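Local atomic coordinates of poly-gamma-glutamate hydrolase (Bacillus phage phiNIT1, PDB entry 3A9L), a protein that hydrolyses the gamma-glutamyl linkages of bacterial poly-gamma-glutamate as a zinc peptidase encoded by a Bacillus phage. Residues 186-190 / 191-195; 8-11 / 12-15; 120-123 / 124-128. All coordinates share one frame; numbering follows the deposited sequence.

Three local contacts are compared, each between residues at most five positions apart along or at the start of a helix. Interactions 1 and 2 are both N-caps, made by a threonine before helix 190-209 and an asparagine before helix 10-16; interaction 3 is the first turns of helix 120-132. Interactions 1 and 3 are neighbours, with nearest atoms about 6 Å apart but not touching. Interaction 2 lies across the chain's centre from both, its centre about 33 Å from each of theirs. It is also nearest the zinc site of His40, Glu45 and His103: the side chain of Ile10 is about 11 Å from the zinc ion. Interaction 1 lies away from that site.

Interaction 1: 186-190 / 191-195; sequences GNVTQ and EFLDY
Val188 and Phe192 pack against each other where the chain enters helix 190-209, with Thr189 as the N-cap. The methyl CG2 of Val188 lies 3.6 Å from Phe192 CD2, while its CG1 sits over one face of the ring, displaced toward the rim. The CG of Phe192 stands anti to its backbone N (chi1 177°), which carries the ring back beside the valine that precedes the helix. Beyond it, Phe174 meets the same ring edge-to-face, and Leu51 and Arg54 of helix 48-59 also touch it, so the ring is buried.

The other side is looser. Gln190 reaches outward in an extended chain, its CG 3.5 Å from Asp194 OD2, and the end of Leu193 comes no closer than 4.3 Å to Val188, CD2 to CG2.

Glu191 OE2 is held by a salt bridge to Lys111 and a hydrogen bond from Gln170. Leu193 N bonds weakly to Thr189 O, and Asp194 N to Gln190 O, 2.9 Å, follows. Thr189 OG1 is hydrogen-bonded to the backbone O of Ala173, tying the cap to the C-terminal end of helix 168-173. At the cap itself, Phe192 N points almost straight at Thr189 OG1, 3.2 Å away with an N-H...O angle of 173°.

Interaction 2: 8-11 / 12-15; sequences PNIE and ALEN
Asn9 OD1 accepts a hydrogen bond from Ala12 N at 2.9 Å, and the bond is nearly straight, with an N-H...O angle of 172°. The donor is tilted modestly from the plane of the side-chain amide. With chi1 at 53°, CG of Asn9 is held between its own backbone N and carbonyl carbon, and this folds the amide back over the start of the helix. Its OD1 also rests 3.6 Å from Ala12 CB. The same methyl is touched by the ring of Pro8, whose CD lies 3.8 Å away, so Ala12 is gripped by the polar cap and by an apolar neighbour.

On another flank, Ile10 and Leu13 run side by side and point the same way, their CD1 atoms 4.0 Å apart. Ile10 CG2 meets the chain of Glu14, which passes it at a slant, with OE2 3.5 Å from that methyl. Glu14 is extended beyond CG, and this carries its carboxylate past Ile10.

The Asn9-Ala12 bond is the N-cap of helix 10-16; Asn9 also offers its backbone O, to Leu13 N at 3.2 Å. The ladder continues with Glu14 N to Ile10 O, 2.6 Å, and Asn15 N to Glu11 O, 2.7 Å.

Further out, Asp85 OD1 accepts from Ile10 N and so anchors the helix start to the loop before helix 87-94. Ile10 and Leu13 both lie on Phe66 of strand 62-68, and Ile10 also touches Phe84 and Glu86. The carboxylate of Glu14 reaches across the subunit interface, OE1 forming a salt bridge with Arg29 NH1 of the second subunit.

Interaction 3: 120-123 / 124-128; sequences TELR and NLIVS
Helix 120-132, the crossover helix of a beta-alpha-beta unit between strands 113-116 and 138-139, is held in its first turns by backbone bonds and by one side-chain clasp between consecutive residues. Arg123 clasps Asn124 side-on, with NE and NH2 both donating to the single oxygen OD1. The NH2 bond is 2.7 Å long, lies in the plane of the amide carbonyl and uses a lone pair. The NE bond, at 3.0 Å, arrives from above that plane. Both place OD1 close to the plane of the guanidinium, whereas the amide is turned 42° from it. The bend of the arginine at chi3 (74°) swings the guanidinium back to its neighbour, and with two donors on one acceptor its rotation is restrained. Thr120 CG2 lies over one face of the guanidinium, displaced toward the rim, and 3.7 Å from Asn124 ND2.

A turn apart, Glu121 and Leu125 lie side by side and point the same way, with Glu121 CG 3.8 Å from Leu125 CD1. Leu122 CG meets Ile126 CD1 at 4.0 Å. Asn124 N to Thr120 O, 2.7 Å, opens the backbone ladder, which runs on through Ile126 N to Leu122 O.

The helix packs against helix 190-209 and against the sheet. Leu122 touches Tyr206, and Ile126 touches Ile199, of helix 190-209. These two side chains also reach Val162 of strand 162-167, while Arg123 lies on Val139 of strand 138-139 and, with Val127, on Val115 of strand 113-116.

Interaction 1: 186-190 / 191-195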
ATOM      1  N   GLY A 186     -13.165   5.460 -13.885  1.00 30.20           N
ATOM      2  CA  GLY A 186     -11.977   5.701 -14.667  1.00 29.44           C
ATOM      3  C   GLY A 186     -12.077   6.860 -15.633  1.00 29.37           C
ATOM      4  O   GLY A 186     -11.092   7.205 -16.281  1.00 29.63           O
ATOM      5  N   ASN A 187     -13.254   7.479 -15.703  1.00 29.31           N
ATOM      6  CA  ASN A 187     -13.594   8.443 -16.738  1.00 28.85           C
ATOM      7  C   ASN A 187     -13.876   9.798 -16.085  1.00 28.66           C
ATOM      8  O   ASN A 187     -15.013  10.089 -15.699  1.00 28.47           O
ATOM      9  CB  ASN A 187     -14.830   7.963 -17.544  1.00 28.73           C
ATOM     10  CG  ASN A 187     -14.647   6.567 -18.144  1.00 29.58           C
ATOM     11  OD1 ASN A 187     -13.552   6.200 -18.543  1.00 26.36           O
ATOM     12  ND2 ASN A 187     -15.732   5.777 -18.181  1.00 27.33           N
ATOM     13  N   VAL A 188     -12.833  10.621 -15.973  1.00 27.43           N
ATOM     14  CA  VAL A 188     -12.885  11.802 -15.127  1.00 27.47           C
ATOM     15  C   VAL A 188     -12.925  13.066 -15.979  1.00 27.94           C
ATOM     16  O   VAL A 188     -12.556  13.050 -17.158  1.00 28.25           O
ATOM     17  CB  VAL A 188     -11.729  11.787 -14.101  1.00 27.65           C
ATOM     18  CG1 VAL A 188     -11.762  10.453 -13.318  1.00 25.39           C
ATOM     19  CG2 VAL A 188     -10.387  11.953 -14.798  1.00 26.98           C
ATOM     20  N   THR A 189     -13.417  14.148 -15.399  1.00 27.47           N
ATOM     21  CA  THR A 189     -13.678  15.368 -16.153  1.00 26.43           C
ATOM     22  C   THR A 189     -12.531  16.336 -15.955  1.00 26.78           C
ATOM     23  O   THR A 189     -11.605  16.081 -15.174  1.00 27.15           O
ATOM     24  CB  THR A 189     -14.921  16.098 -15.634  1.00 26.56           C
ATOM     25  OG1 THR A 189     -14.683  16.474 -14.266  1.00 24.98           O
ATOM     26  CG2 THR A 189     -16.162  15.239 -15.737  1.00 25.93           C
ATOM     27  N   GLN A 190     -12.617  17.466 -16.637  1.00 26.27           N
ATOM     28  CA  GLN A 190     -11.614  18.526 -16.507  1.00 26.39           C
ATOM     29  C   GLN A 190     -11.632  19.107 -15.095  1.00 26.08           C
ATOM     30  O   GLN A 190     -10.577  19.348 -14.539  1.00 26.09           O
ATOM     31  CB  GLN A 190     -11.853  19.612 -17.540  1.00 26.39           C
ATOM     32  CG  GLN A 190     -11.618  21.038 -17.083  1.00 26.05           C
ATOM     33  CD  GLN A 190     -11.989  21.995 -18.193  1.00 28.31           C
ATOM     34  OE1 GLN A 190     -13.095  22.526 -18.214  1.00 22.60           O
ATOM     35  NE2 GLN A 190     -11.093  22.151 -19.179  1.00 29.96           N
ATOM     36  N   GLU A 191     -12.822  19.258 -14.514  1.00 26.07           N
ATOM     37  CA  GLU A 191     -12.953  19.728 -13.124  1.00 26.13           C
ATOM     38  C   GLU A 191     -12.181  18.833 -12.164  1.00 25.01           C
ATOM     39  O   GLU A 191     -11.464  19.342 -11.319  1.00 23.81           O
ATOM     40  CB  GLU A 191     -14.415  19.857 -12.686  1.00 26.62           C
ATOM     41  CG  GLU A 191     -14.616  20.681 -11.385  1.00 28.80           C
ATOM     42  CD  GLU A 191     -15.917  21.464 -11.357  1.00 32.97           C
ATOM     43  OE1 GLU A 191     -16.148  22.292 -12.268  1.00 34.06           O
ATOM     44  OE2 GLU A 191     -16.719  21.269 -10.423  1.00 35.74           O
ATOM     45  N   PHE A 192     -12.306  17.511 -12.325  1.00 24.46           N
ATOM     46  CA  PHE A 192     -11.454  16.574 -11.567  1.00 23.95           C
ATOM     47  C   PHE A 192      -9.985  16.950 -11.620  1.00 22.80           C
ATOM     48  O   PHE A 192      -9.343  17.132 -10.576  1.00 24.32           O
ATOM     49  CB  PHE A 192     -11.639  15.096 -11.992  1.00 22.84           C
ATOM     50  CG  PHE A 192     -10.721  14.148 -11.264  1.00 23.48           C
ATOM     51  CD1 PHE A 192     -11.038  13.676  -9.995  1.00 21.35           C
ATOM     52  CD2 PHE A 192      -9.515  13.745 -11.848  1.00 24.44           C
ATOM     53  CE1 PHE A 192     -10.176  12.802  -9.309  1.00 23.56           C
ATOM     54  CE2 PHE A 192      -8.635  12.890 -11.182  1.00 24.35           C
ATOM     55  CZ  PHE A 192      -8.955  12.400  -9.917  1.00 24.51           C
ATOM     56  N   LEU A 193      -9.450  17.061 -12.834  1.00 23.28           N
ATOM     57  CA  LEU A 193      -8.021  17.401 -13.053  1.00 21.38           C
ATOM     58  C   LEU A 193      -7.596  18.733 -12.409  1.00 22.08           C
ATOM     59  O   LEU A 193      -6.563  18.812 -11.720  1.00 21.10           O
ATOM     60  CB  LEU A 193      -7.688  17.376 -14.544  1.00 20.68           C
ATOM     61  CG  LEU A 193      -8.016  16.083 -15.343  1.00 18.12           C
ATOM     62  CD1 LEU A 193      -7.730  16.227 -16.815  1.00 19.25           C
ATOM     63  CD2 LEU A 193      -7.264  14.861 -14.804  1.00 18.07           C
ATOM     64  N   ASP A 194      -8.387  19.775 -12.649  1.00 22.67           N
ATOM     65  CA  ASP A 194      -8.178  21.084 -12.004  1.00 22.48           C
ATOM     66  C   ASP A 194      -8.188  21.012 -10.463  1.00 22.02           C
ATOM     67  O   ASP A 194      -7.412  21.708  -9.771  1.00 21.35           O
ATOM     68  CB  ASP A 194      -9.237  22.071 -12.504  1.00 23.28           C
ATOM     69  CG  ASP A 194      -9.084  22.422 -13.990  1.00 24.19           C
ATOM     70  OD1 ASP A 194      -8.006  22.212 -14.562  1.00 27.42           O
ATOM     71  OD2 ASP A 194     -10.045  22.954 -14.589  1.00 27.13           O
ATOM     72  N   TYR A 195      -9.081  20.188  -9.914  1.00 22.02           N
ATOM     73  CA  TYR A 195      -9.193  20.056  -8.463  1.00 21.07           C
ATOM     74  C   TYR A 195      -7.864  19.481  -7.969  1.00 20.65           C
ATOM     75  O   TYR A 195      -7.176  20.096  -7.149  1.00 19.99           O
ATOM     76  CB  TYR A 195     -10.386  19.151  -8.099  1.00 21.33           C
ATOM     77  CG  TYR A 195     -10.915  19.305  -6.680  1.00 20.31           C
ATOM     78  CD1 TYR A 195     -10.201  18.800  -5.591  1.00 21.58           C
ATOM     79  CD2 TYR A 195     -12.129  19.913  -6.442  1.00 20.61           C
ATOM     80  CE1 TYR A 195     -10.666  18.929  -4.306  1.00 23.41           C
ATOM     81  CE2 TYR A 195     -12.622  20.040  -5.140  1.00 21.81           C
ATOM     82  CZ  TYR A 195     -11.882  19.545  -4.083  1.00 22.61           C
ATOM     83  OH  TYR A 195     -12.339  19.645  -2.793  1.00 23.39           O
TER

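Interaction 2: 8-11 / 12-15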
ATOM      1  N   PRO A   8     -17.834   1.363  16.400  1.00 26.11           N
ATOM      2  CA  PRO A   8     -17.308   2.428  17.254  1.00 24.91           C
ATOM      3  C   PRO A   8     -15.867   2.731  16.963  1.00 23.72           C
ATOM      4  O   PRO A   8     -15.351   3.787  17.344  1.00 23.97           O
ATOM      5  CB  PRO A   8     -17.435   1.851  18.659  1.00 24.66           C
ATOM      6  CG  PRO A   8     -17.613   0.424  18.494  1.00 26.04           C
ATOM      7  CD  PRO A   8     -18.349   0.250  17.213  1.00 25.98           C
ATOM      8  N   ASN A   9     -15.232   1.800  16.283  1.00 23.29           N
ATOM      9  CA  ASN A   9     -13.850   1.949  15.876  1.00 23.47           C
ATOM     10  C   ASN A   9     -13.520   0.846  14.879  1.00 23.50           C
ATOM     11  O   ASN A   9     -14.348  -0.035  14.597  1.00 23.95           O
ATOM     12  CB  ASN A   9     -12.979   1.787  17.101  1.00 23.67           C
ATOM     13  CG  ASN A   9     -13.276   0.510  17.834  1.00 23.07           C
ATOM     14  OD1 ASN A   9     -13.055  -0.584  17.318  1.00 20.89           O
ATOM     15  ND2 ASN A   9     -13.780   0.640  19.052  1.00 23.62           N
ATOM     16  N   ILE A  10     -12.274   0.819  14.432  1.00 23.80           N
ATOM     17  CA  ILE A  10     -11.891  -0.067  13.333  1.00 23.36           C
ATOM     18  C   ILE A  10     -11.652  -1.516  13.745  1.00 24.56           C
ATOM     19  O   ILE A  10     -11.838  -2.428  12.910  1.00 24.43           O
ATOM     20  CB  ILE A  10     -10.699   0.527  12.536  1.00 23.62           C
ATOM     21  CG1 ILE A  10     -11.158   1.787  11.795  1.00 22.38           C
ATOM     22  CG2 ILE A  10     -10.072  -0.507  11.576  1.00 21.28           C
ATOM     23  CD1 ILE A  10     -11.997   1.565  10.507  1.00 19.67           C
ATOM     24  N   GLU A  11     -11.248  -1.735  15.005  1.00 24.94           N
ATOM     25  CA  GLU A  11     -11.188  -3.092  15.567  1.00 26.65           C
ATOM     26  C   GLU A  11     -12.559  -3.772  15.445  1.00 26.44           C
ATOM     27  O   GLU A  11     -12.690  -4.838  14.816  1.00 27.22           O
ATOM     28  CB  GLU A  11     -10.763  -3.056  17.048  1.00 26.48           C
ATOM     29  CG  GLU A  11      -9.284  -2.803  17.294  1.00 28.40           C
ATOM     30  CD  GLU A  11      -8.862  -1.346  17.134  1.00 30.61           C
ATOM     31  OE1 GLU A  11      -9.737  -0.437  17.045  1.00 29.56           O
ATOM     32  OE2 GLU A  11      -7.632  -1.121  17.138  1.00 32.02           O
ATOM     33  N   ALA A  12     -13.584  -3.142  16.026  1.00 26.50           N
ATOM     34  CA  ALA A  12     -14.952  -3.643  15.925  1.00 26.39           C
ATOM     35  C   ALA A  12     -15.353  -3.923  14.476  1.00 26.40           C
ATOM     36  O   ALA A  12     -15.960  -4.954  14.168  1.00 27.10           O
ATOM     37  CB  ALA A  12     -15.923  -2.650  16.564  1.00 26.01           C
ATOM     38  N   LEU A  13     -15.012  -2.989  13.586  1.00 26.00           N
ATOM     39  CA  LEU A  13     -15.232  -3.158  12.160  1.00 25.12           C
ATOM     40  C   LEU A  13     -14.472  -4.354  11.606  1.00 25.03           C
ATOM     41  O   LEU A  13     -15.052  -5.210  10.950  1.00 26.49           O
ATOM     42  CB  LEU A  13     -14.829  -1.883  11.392  1.00 25.34           C
ATOM     43  CG  LEU A  13     -15.162  -1.860   9.891  1.00 24.31           C
ATOM     44  CD1 LEU A  13     -15.265  -0.463   9.379  1.00 26.41           C
ATOM     45  CD2 LEU A  13     -14.157  -2.585   9.060  1.00 23.95           C
ATOM     46  N   GLU A  14     -13.171  -4.410  11.868  1.00 24.89           N
ATOM     47  CA  GLU A  14     -12.342  -5.474  11.330  1.00 24.88           C
ATOM     48  C   GLU A  14     -12.762  -6.853  11.862  1.00 25.67           C
ATOM     49  O   GLU A  14     -12.753  -7.872  11.124  1.00 24.03           O
ATOM     50  CB  GLU A  14     -10.874  -5.160  11.627  1.00 25.03           C
ATOM     51  CG  GLU A  14     -10.383  -4.052  10.692  1.00 23.94           C
ATOM     52  CD  GLU A  14      -8.852  -3.982  10.528  1.00 24.60           C
ATOM     53  OE1 GLU A  14      -8.149  -4.905  10.980  1.00 23.82           O
ATOM     54  OE2 GLU A  14      -8.367  -3.003   9.906  1.00 23.80           O
ATOM     55  N   ASN A  15     -13.159  -6.860  13.133  1.00 25.67           N
ATOM     56  CA  ASN A  15     -13.619  -8.065  13.813  1.00 27.44           C
ATOM     57  C   ASN A  15     -14.825  -8.689  13.135  1.00 27.36           C
ATOM     58  O   ASN A  15     -14.959  -9.904  13.115  1.00 28.84           O
ATOM     59  CB  ASN A  15     -13.952  -7.757  15.290  1.00 26.85           C
ATOM     60  CG  ASN A  15     -12.761  -7.957  16.212  1.00 28.02           C
ATOM     61  OD1 ASN A  15     -11.747  -8.576  15.836  1.00 28.14           O
ATOM     62  ND2 ASN A  15     -12.864  -7.424  17.427  1.00 29.37           N
TER

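Interaction 3: 120-123 / 124-128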
ATOM      1  N   THR A 120      -3.506  25.806   9.372  1.00 19.96           N
ATOM      2  CA  THR A 120      -4.305  26.941   8.896  1.00 20.69           C
ATOM      3  C   THR A 120      -3.749  27.452   7.609  1.00 21.30           C
ATOM      4  O   THR A 120      -4.519  27.786   6.697  1.00 20.76           O
ATOM      5  CB  THR A 120      -4.279  28.153   9.856  1.00 21.20           C
ATOM      6  OG1 THR A 120      -4.412  27.710  11.207  1.00 19.93           O
ATOM      7  CG2 THR A 120      -5.424  29.109   9.525  1.00 21.57           C
ATOM      8  N   GLU A 121      -2.417  27.519   7.562  1.00 21.70           N
ATOM      9  CA  GLU A 121      -1.702  27.995   6.390  1.00 22.96           C
ATOM     10  C   GLU A 121      -1.935  27.169   5.138  1.00 22.19           C
ATOM     11  O   GLU A 121      -2.275  27.737   4.124  1.00 23.69           O
ATOM     12  CB  GLU A 121      -0.221  28.115   6.650  1.00 23.71           C
ATOM     13  CG  GLU A 121       0.498  28.753   5.471  1.00 26.69           C
ATOM     14  CD  GLU A 121       1.994  28.646   5.579  1.00 32.08           C
ATOM     15  OE1 GLU A 121       2.500  28.364   6.700  1.00 34.41           O
ATOM     16  OE2 GLU A 121       2.654  28.848   4.531  1.00 33.90           O
ATOM     17  N   LEU A 122      -1.740  25.853   5.214  1.00 21.80           N
ATOM     18  CA  LEU A 122      -2.098  24.934   4.143  1.00 21.19           C
ATOM     19  C   LEU A 122      -3.608  24.866   3.894  1.00 21.77           C
ATOM     20  O   LEU A 122      -4.027  24.796   2.736  1.00 22.92           O
ATOM     21  CB  LEU A 122      -1.554  23.539   4.412  1.00 20.24           C
ATOM     22  CG  LEU A 122      -1.609  22.520   3.247  1.00 17.80           C
ATOM     23  CD1 LEU A 122      -0.919  23.059   1.976  1.00 14.87           C
ATOM     24  CD2 LEU A 122      -0.996  21.214   3.719  1.00 19.63           C
ATOM     25  N   ARG A 123      -4.417  24.853   4.962  1.00 22.06           N
ATOM     26  CA  ARG A 123      -5.889  25.048   4.843  1.00 22.06           C
ATOM     27  C   ARG A 123      -6.281  26.247   3.952  1.00 23.32           C
ATOM     28  O   ARG A 123      -7.048  26.069   2.987  1.00 24.32           O
ATOM     29  CB  ARG A 123      -6.577  25.161   6.223  1.00 22.06           C
ATOM     30  CG  ARG A 123      -8.087  25.382   6.139  1.00 19.77           C
ATOM     31  CD  ARG A 123      -8.638  26.052   7.387  1.00 20.23           C
ATOM     32  NE  ARG A 123      -8.287  27.477   7.420  1.00 17.50           N
ATOM     33  CZ  ARG A 123      -8.762  28.339   8.305  1.00 17.73           C
ATOM     34  NH1 ARG A 123      -9.576  27.906   9.242  1.00 21.24           N
ATOM     35  NH2 ARG A 123      -8.385  29.626   8.274  1.00 19.35           N
ATOM     36  N   ASN A 124      -5.793  27.450   4.290  1.00 23.11           N
ATOM     37  CA  ASN A 124      -6.061  28.657   3.503  1.00 23.25           C
ATOM     38  C   ASN A 124      -5.576  28.543   2.045  1.00 23.78           C
ATOM     39  O   ASN A 124      -6.248  28.991   1.107  1.00 23.26           O
ATOM     40  CB  ASN A 124      -5.455  29.911   4.152  1.00 23.45           C
ATOM     41  CG  ASN A 124      -6.076  30.248   5.521  1.00 23.71           C
ATOM     42  OD1 ASN A 124      -7.177  29.804   5.844  1.00 28.37           O
ATOM     43  ND2 ASN A 124      -5.368  31.041   6.315  1.00 20.92           N
ATOM     44  N   LEU A 125      -4.401  27.954   1.871  1.00 23.39           N
ATOM     45  CA  LEU A 125      -3.785  27.799   0.535  1.00 23.94           C
ATOM     46  C   LEU A 125      -4.606  26.947  -0.420  1.00 23.35           C
ATOM     47  O   LEU A 125      -4.799  27.313  -1.569  1.00 21.96           O
ATOM     48  CB  LEU A 125      -2.343  27.314   0.680  1.00 22.81           C
ATOM     49  CG  LEU A 125      -1.487  28.457   1.269  1.00 25.44           C
ATOM     50  CD1 LEU A 125      -0.114  28.000   1.789  1.00 25.10           C
ATOM     51  CD2 LEU A 125      -1.330  29.582   0.245  1.00 25.86           C
ATOM     52  N   ILE A 126      -5.128  25.835   0.091  1.00 23.53           N
ATOM     53  CA  ILE A 126      -5.963  24.908  -0.688  1.00 22.60           C
ATOM     54  C   ILE A 126      -7.284  25.576  -1.087  1.00 22.78           C
ATOM     55  O   ILE A 126      -7.832  25.338  -2.158  1.00 21.62           O
ATOM     56  CB  ILE A 126      -6.212  23.608   0.115  1.00 22.60           C
ATOM     57  CG1 ILE A 126      -4.905  22.851   0.225  1.00 22.65           C
ATOM     58  CG2 ILE A 126      -7.306  22.748  -0.526  1.00 21.74           C
ATOM     59  CD1 ILE A 126      -4.895  21.626   1.166  1.00 26.20           C
ATOM     60  N   VAL A 127      -7.761  26.429  -0.198  1.00 21.96           N
ATOM     61  CA  VAL A 127      -9.003  27.130  -0.373  1.00 22.83           C
ATOM     62  C   VAL A 127      -8.753  28.067  -1.535  1.00 21.86           C
ATOM     63  O   VAL A 127      -9.452  28.041  -2.519  1.00 20.82           O
ATOM     64  CB  VAL A 127      -9.348  27.833   0.972  1.00 22.14           C
ATOM     65  CG1 VAL A 127      -9.909  29.249   0.796  1.00 23.59           C
ATOM     66  CG2 VAL A 127     -10.262  26.913   1.819  1.00 20.42           C
ATOM     67  N   SER A 128      -7.649  28.790  -1.432  1.00 23.97           N
ATOM     68  CA  SER A 128      -7.304  29.813  -2.383  1.00 25.06           C
ATOM     69  C   SER A 128      -6.978  29.254  -3.768  1.00 25.32           C
ATOM     70  O   SER A 128      -7.366  29.866  -4.768  1.00 25.35           O
ATOM     71  CB  SER A 128      -6.207  30.691  -1.819  1.00 25.75           C
ATOM     72  OG  SER A 128      -5.795  31.654  -2.755  1.00 27.91           O
TER